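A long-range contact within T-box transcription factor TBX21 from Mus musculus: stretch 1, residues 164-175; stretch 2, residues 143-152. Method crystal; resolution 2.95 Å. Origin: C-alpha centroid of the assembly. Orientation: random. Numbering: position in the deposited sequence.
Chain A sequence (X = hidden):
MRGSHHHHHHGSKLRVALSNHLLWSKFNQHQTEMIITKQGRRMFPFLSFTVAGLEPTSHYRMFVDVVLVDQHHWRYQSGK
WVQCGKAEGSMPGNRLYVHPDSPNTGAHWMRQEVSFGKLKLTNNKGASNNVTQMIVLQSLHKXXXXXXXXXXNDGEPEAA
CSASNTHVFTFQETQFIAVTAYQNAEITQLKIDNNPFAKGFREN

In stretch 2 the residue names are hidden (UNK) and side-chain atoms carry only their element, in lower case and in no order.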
# COMPACT_ATOMS: atom_id res chain seq x y z
N SER A 164 -16.62 -10.70 3.26
CA SER A 164 -15.26 -10.17 3.27
C SER A 164 -14.52 -10.74 2.05
O SER A 164 -14.83 -11.84 1.60
CB SER A 164 -14.52 -10.52 4.57
OG SER A 164 -13.25 -9.90 4.62
N ASN A 165 -13.54 -10.00 1.52
CA ASN A 165 -13.00 -10.41 0.22
C ASN A 165 -11.56 -10.91 0.13
O ASN A 165 -10.67 -10.43 0.82
CB ASN A 165 -13.17 -9.29 -0.79
CG ASN A 165 -13.03 -9.81 -2.20
OD1 ASN A 165 -11.94 -10.15 -2.67
ND2 ASN A 165 -14.17 -10.01 -2.83
N THR A 166 -11.38 -11.94 -0.70
CA THR A 166 -10.10 -12.63 -0.76
C THR A 166 -9.51 -12.70 -2.20
O THR A 166 -9.38 -13.80 -2.74
CB THR A 166 -10.27 -14.07 -0.21
OG1 THR A 166 -11.15 -14.07 0.93
CG2 THR A 166 -8.94 -14.69 0.15
N HIS A 167 -9.12 -11.58 -2.82
CA HIS A 167 -8.84 -11.62 -4.28
C HIS A 167 -7.56 -10.96 -4.82
O HIS A 167 -7.29 -9.79 -4.54
CB HIS A 167 -10.04 -11.09 -5.06
CG HIS A 167 -11.07 -12.13 -5.31
ND1 HIS A 167 -11.06 -12.93 -6.43
CD2 HIS A 167 -12.13 -12.54 -4.57
CE1 HIS A 167 -12.07 -13.78 -6.38
NE2 HIS A 167 -12.74 -13.56 -5.26
N VAL A 168 -6.83 -11.73 -5.63
CA VAL A 168 -5.51 -11.39 -6.19
C VAL A 168 -5.34 -11.87 -7.66
O VAL A 168 -5.65 -13.01 -7.96
CB VAL A 168 -4.39 -12.03 -5.33
CG1 VAL A 168 -3.04 -11.97 -6.06
CG2 VAL A 168 -4.33 -11.37 -3.96
N PHE A 169 -4.81 -11.04 -8.56
CA PHE A 169 -4.54 -11.50 -9.94
C PHE A 169 -3.06 -11.38 -10.34
O PHE A 169 -2.40 -10.41 -9.98
CB PHE A 169 -5.38 -10.72 -10.96
CG PHE A 169 -6.77 -11.26 -11.17
CD1 PHE A 169 -7.27 -12.27 -10.37
CD2 PHE A 169 -7.56 -10.77 -12.20
CE1 PHE A 169 -8.57 -12.76 -10.56
CE2 PHE A 169 -8.85 -11.26 -12.40
CZ PHE A 169 -9.36 -12.25 -11.58
N THR A 170 -2.54 -12.36 -11.10
CA THR A 170 -1.12 -12.40 -11.51
C THR A 170 -1.07 -12.41 -13.03
O THR A 170 -1.97 -12.96 -13.65
CB THR A 170 -0.37 -13.68 -11.03
OG1 THR A 170 -0.93 -14.84 -11.66
CG2 THR A 170 -0.43 -13.84 -9.51
N PHE A 171 -0.03 -11.82 -13.64
CA PHE A 171 0.22 -11.97 -15.09
C PHE A 171 1.63 -12.50 -15.31
O PHE A 171 2.59 -11.88 -14.85
CB PHE A 171 0.09 -10.66 -15.86
CG PHE A 171 -1.33 -10.29 -16.19
CD1 PHE A 171 -1.59 -9.24 -17.05
CD2 PHE A 171 -2.41 -10.99 -15.65
CE1 PHE A 171 -2.90 -8.89 -17.33
CE2 PHE A 171 -3.72 -10.64 -15.94
CZ PHE A 171 -3.97 -9.60 -16.79
N GLN A 172 1.78 -13.64 -15.98
CA GLN A 172 3.12 -14.20 -16.08
C GLN A 172 3.87 -13.66 -17.30
O GLN A 172 5.09 -13.52 -17.27
CB GLN A 172 3.07 -15.73 -16.13
CG GLN A 172 4.45 -16.39 -15.97
CD GLN A 172 4.44 -17.90 -16.12
OE1 GLN A 172 3.48 -18.49 -16.62
NE2 GLN A 172 5.52 -18.55 -15.68
N GLU A 173 3.13 -13.25 -18.34
CA GLU A 173 3.73 -12.61 -19.52
C GLU A 173 4.12 -11.17 -19.23
O GLU A 173 4.13 -10.32 -20.14
CB GLU A 173 2.76 -12.61 -20.69
CG GLU A 173 1.38 -12.10 -20.36
CD GLU A 173 0.35 -13.20 -20.25
OE1 GLU A 173 0.61 -14.23 -19.58
OE2 GLU A 173 -0.76 -13.01 -20.80
N THR A 174 4.40 -10.90 -17.96
CA THR A 174 4.79 -9.58 -17.51
C THR A 174 5.95 -9.69 -16.55
O THR A 174 6.21 -8.73 -15.82
CB THR A 174 3.65 -8.82 -16.77
OG1 THR A 174 3.12 -9.67 -15.75
CG2 THR A 174 2.54 -8.43 -17.71
N GLN A 175 6.61 -10.85 -16.49
CA GLN A 175 7.80 -10.97 -15.63
C GLN A 175 8.81 -9.94 -16.11
O GLN A 175 8.61 -9.35 -17.17
CB GLN A 175 8.41 -12.36 -15.65
CG GLN A 175 7.43 -13.47 -15.30
CD GLN A 175 8.12 -14.74 -14.85
OE1 GLN A 175 9.36 -14.79 -14.77
NE2 GLN A 175 7.35 -15.79 -14.61
N UNK A 143 11.39 -10.63 -11.19
CA UNK A 143 10.19 -10.22 -10.49
C UNK A 143 8.90 -10.42 -11.31
O UNK A 143 8.95 -10.77 -12.47
c UNK A 143 11.19 -8.71 -7.85
c UNK A 143 12.47 -7.61 -9.54
c UNK A 143 13.41 -7.23 -8.57
c UNK A 143 12.12 -8.32 -6.88
c UNK A 143 10.32 -8.75 -10.19
o UNK A 143 14.13 -7.23 -6.23
c UNK A 143 11.35 -8.36 -9.18
c UNK A 143 13.23 -7.59 -7.23
N UNK A 144 7.76 -10.10 -10.74
CA UNK A 144 6.51 -10.28 -11.47
C UNK A 144 5.40 -9.40 -10.91
O UNK A 144 5.02 -9.52 -9.74
o UNK A 144 4.66 -14.15 -11.01
c UNK A 144 6.08 -11.74 -11.45
c UNK A 144 4.28 -13.37 -11.88
c UNK A 144 4.63 -11.93 -11.82
n UNK A 144 3.55 -13.76 -12.92
N UNK A 145 4.89 -8.49 -11.76
CA UNK A 145 3.76 -7.65 -11.40
C UNK A 145 2.56 -8.52 -11.13
O UNK A 145 2.32 -9.50 -11.85
c UNK A 145 3.56 -6.79 -12.65
c UNK A 145 5.50 -8.08 -13.03
c UNK A 145 4.91 -6.70 -13.25
N UNK A 146 1.80 -8.12 -10.12
CA UNK A 146 0.65 -8.87 -9.65
C UNK A 146 -0.38 -7.85 -9.13
O UNK A 146 0.00 -7.01 -8.31
c UNK A 146 0.60 -11.66 -6.95
n UNK A 146 1.97 -10.60 -3.71
c UNK A 146 1.12 -9.83 -8.55
c UNK A 146 0.05 -10.75 -8.04
n UNK A 146 1.48 -12.71 -4.46
c UNK A 146 1.52 -11.40 -4.67
n UNK A 146 1.10 -10.88 -5.82
N UNK A 147 -1.65 -7.90 -9.56
CA UNK A 147 -2.66 -6.93 -9.02
C UNK A 147 -3.87 -7.53 -8.34
O UNK A 147 -4.48 -8.49 -8.83
c UNK A 147 -3.16 -5.99 -10.12
c UNK A 147 -5.66 -6.13 -10.58
c UNK A 147 -4.52 -5.26 -10.01
c UNK A 147 -4.51 -3.97 -10.79
N UNK A 148 -4.27 -6.88 -7.25
CA UNK A 148 -5.36 -7.39 -6.44
C UNK A 148 -6.50 -6.45 -6.44
O UNK A 148 -6.34 -5.23 -6.60
c UNK A 148 -3.42 -7.66 -4.91
c UNK A 148 -2.59 -8.70 -4.69
c UNK A 148 -1.35 -6.91 -4.95
n UNK A 148 -2.62 -6.55 -5.07
c UNK A 148 -4.90 -7.57 -5.01
n UNK A 148 -1.31 -8.21 -4.71
N UNK A 149 -7.67 -7.02 -6.20
CA UNK A 149 -8.84 -6.22 -6.03
C UNK A 149 -9.55 -6.68 -4.76
O UNK A 149 -10.29 -7.67 -4.74
c UNK A 149 -9.02 -5.65 -8.43
c UNK A 149 -11.15 -7.74 -8.79
c UNK A 149 -10.10 -7.69 -7.69
c UNK A 149 -9.74 -6.26 -7.28
N UNK A 150 -9.22 -5.97 -3.68
CA UNK A 150 -9.89 -6.12 -2.41
C UNK A 150 -11.11 -5.23 -2.47
O UNK A 150 -10.98 -4.04 -2.76
c UNK A 150 -8.96 -5.72 -1.25
c UNK A 150 -9.69 -5.74 0.07
c UNK A 150 -7.74 -6.63 -1.21
N UNK A 151 -12.29 -5.81 -2.29
CA UNK A 151 -13.54 -5.05 -2.17
C UNK A 151 -14.00 -4.89 -0.71
O UNK A 151 -13.74 -5.75 0.13
c UNK A 151 -15.42 -7.68 -4.40
c UNK A 151 -14.32 -7.08 -3.51
o UNK A 151 -15.22 -8.80 -4.91
o UNK A 151 -16.49 -7.07 -4.58
c UNK A 151 -14.62 -5.67 -3.04
N UNK A 152 -14.68 -3.79 -0.42
CA UNK A 152 -14.97 -3.42 0.97
C UNK A 152 -16.48 -3.33 1.32
O UNK A 152 -17.24 -2.58 0.70
c UNK A 152 -12.78 -2.31 1.28
c UNK A 152 -14.64 -1.06 0.26
c UNK A 152 -14.28 -2.10 1.30

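Position 143, in a strand already under way, has eight side-chain atoms: one carbon, then a ring of six carbons bearing an oxygen. The ring leads away from stretch 1, and the contact falls to the backbone, where CA of Gln-175 lies 3.4 Å from O of position 143 in a CA-H...O contact. This is Tyr-143, its hydroxyl satisfied elsewhere in the structure.

Position 144 carries three carbons in line, the third holding one oxygen and one nitrogen, and that nitrogen lies 2.9 Å from O of Phe-171. An unbranched chain ending in an amide is Gln-144. The extended chain (chi1 and chi2 both t) brings its end nearer to stretch 1, and NE2 donates a nearly straight hydrogen bond (176°) to that oxygen. An amide suits this place because it offers a donor to a backbone carbonyl just beyond the paired strand.

At position 145 three carbons close a ring onto the backbone nitrogen, and the ring carbon bonded to that nitrogen packs 3.0 Å from O of Thr-174. This is Pro-145; with no N-H to donate, it presents carbon instead, its CD.

Position 146 has three carbons, a nitrogen, and then a carbon carrying two more nitrogens. Its second carbon is 3.5 Å from CG2 of Thr-170, and its third is 3.8 Å from CG1 of Val-168. The guanidinium identifies Arg-146, whose aliphatic part, CG and CD, serves the contact. The chain can pack along the sheet while NE and NH2 find partners elsewhere in the structure.

Position 147 shows four carbons, forked at the second, buried on the same face as the side chain of Phe-169, while its backbone pairs with that residue. This is Leu-147, an apolar residue that can be buried without leaving a polar side-chain group unpaired. N of Phe-169 donates to O of Leu-147 at 2.6 Å, and N of Leu-147 returns a weak bond to O of Phe-169 at 2.7 Å.

At position 148 one carbon leads to a five-membered ring of three carbons and two nitrogens. CG2 of Val-168 meets the ring's edge, 3.3 Å from a ring carbon. This is His-148, and that carbon is CD2; with ND1 satisfied elsewhere, the imidazole combines carbon packing with a polar link.

Position 149 has four carbons forked at the first, one arm two carbons long; the inner carbon of that arm lies 4.3 Å from CB of His-167. This is Ile-149, whose N donates to O of His-167 at 3.3 Å.

Position 150, one carbon carrying two, makes no close side-chain contact with stretch 1: Val-150, compact and apolar.

Position 151 has three carbons, the third bearing two oxygens, one of them 2.6 Å from ND2 of Asn-165. This is Glu-151; the angle at its OE2 contact is too poor for a hydrogen bond.

Position 152, again one carbon carrying two, points away and makes no contact: Val-152.

The contact is therefore an antiparallel pairing. Val-168, Thr-170, Arg-146 and His-148 share one face, Phe-169 and Leu-147 the other; backbone bonds set the register, and Gln-144 extends the link to Phe-171.

Stretch 2, residues 143-152: YQPRLHIVEV
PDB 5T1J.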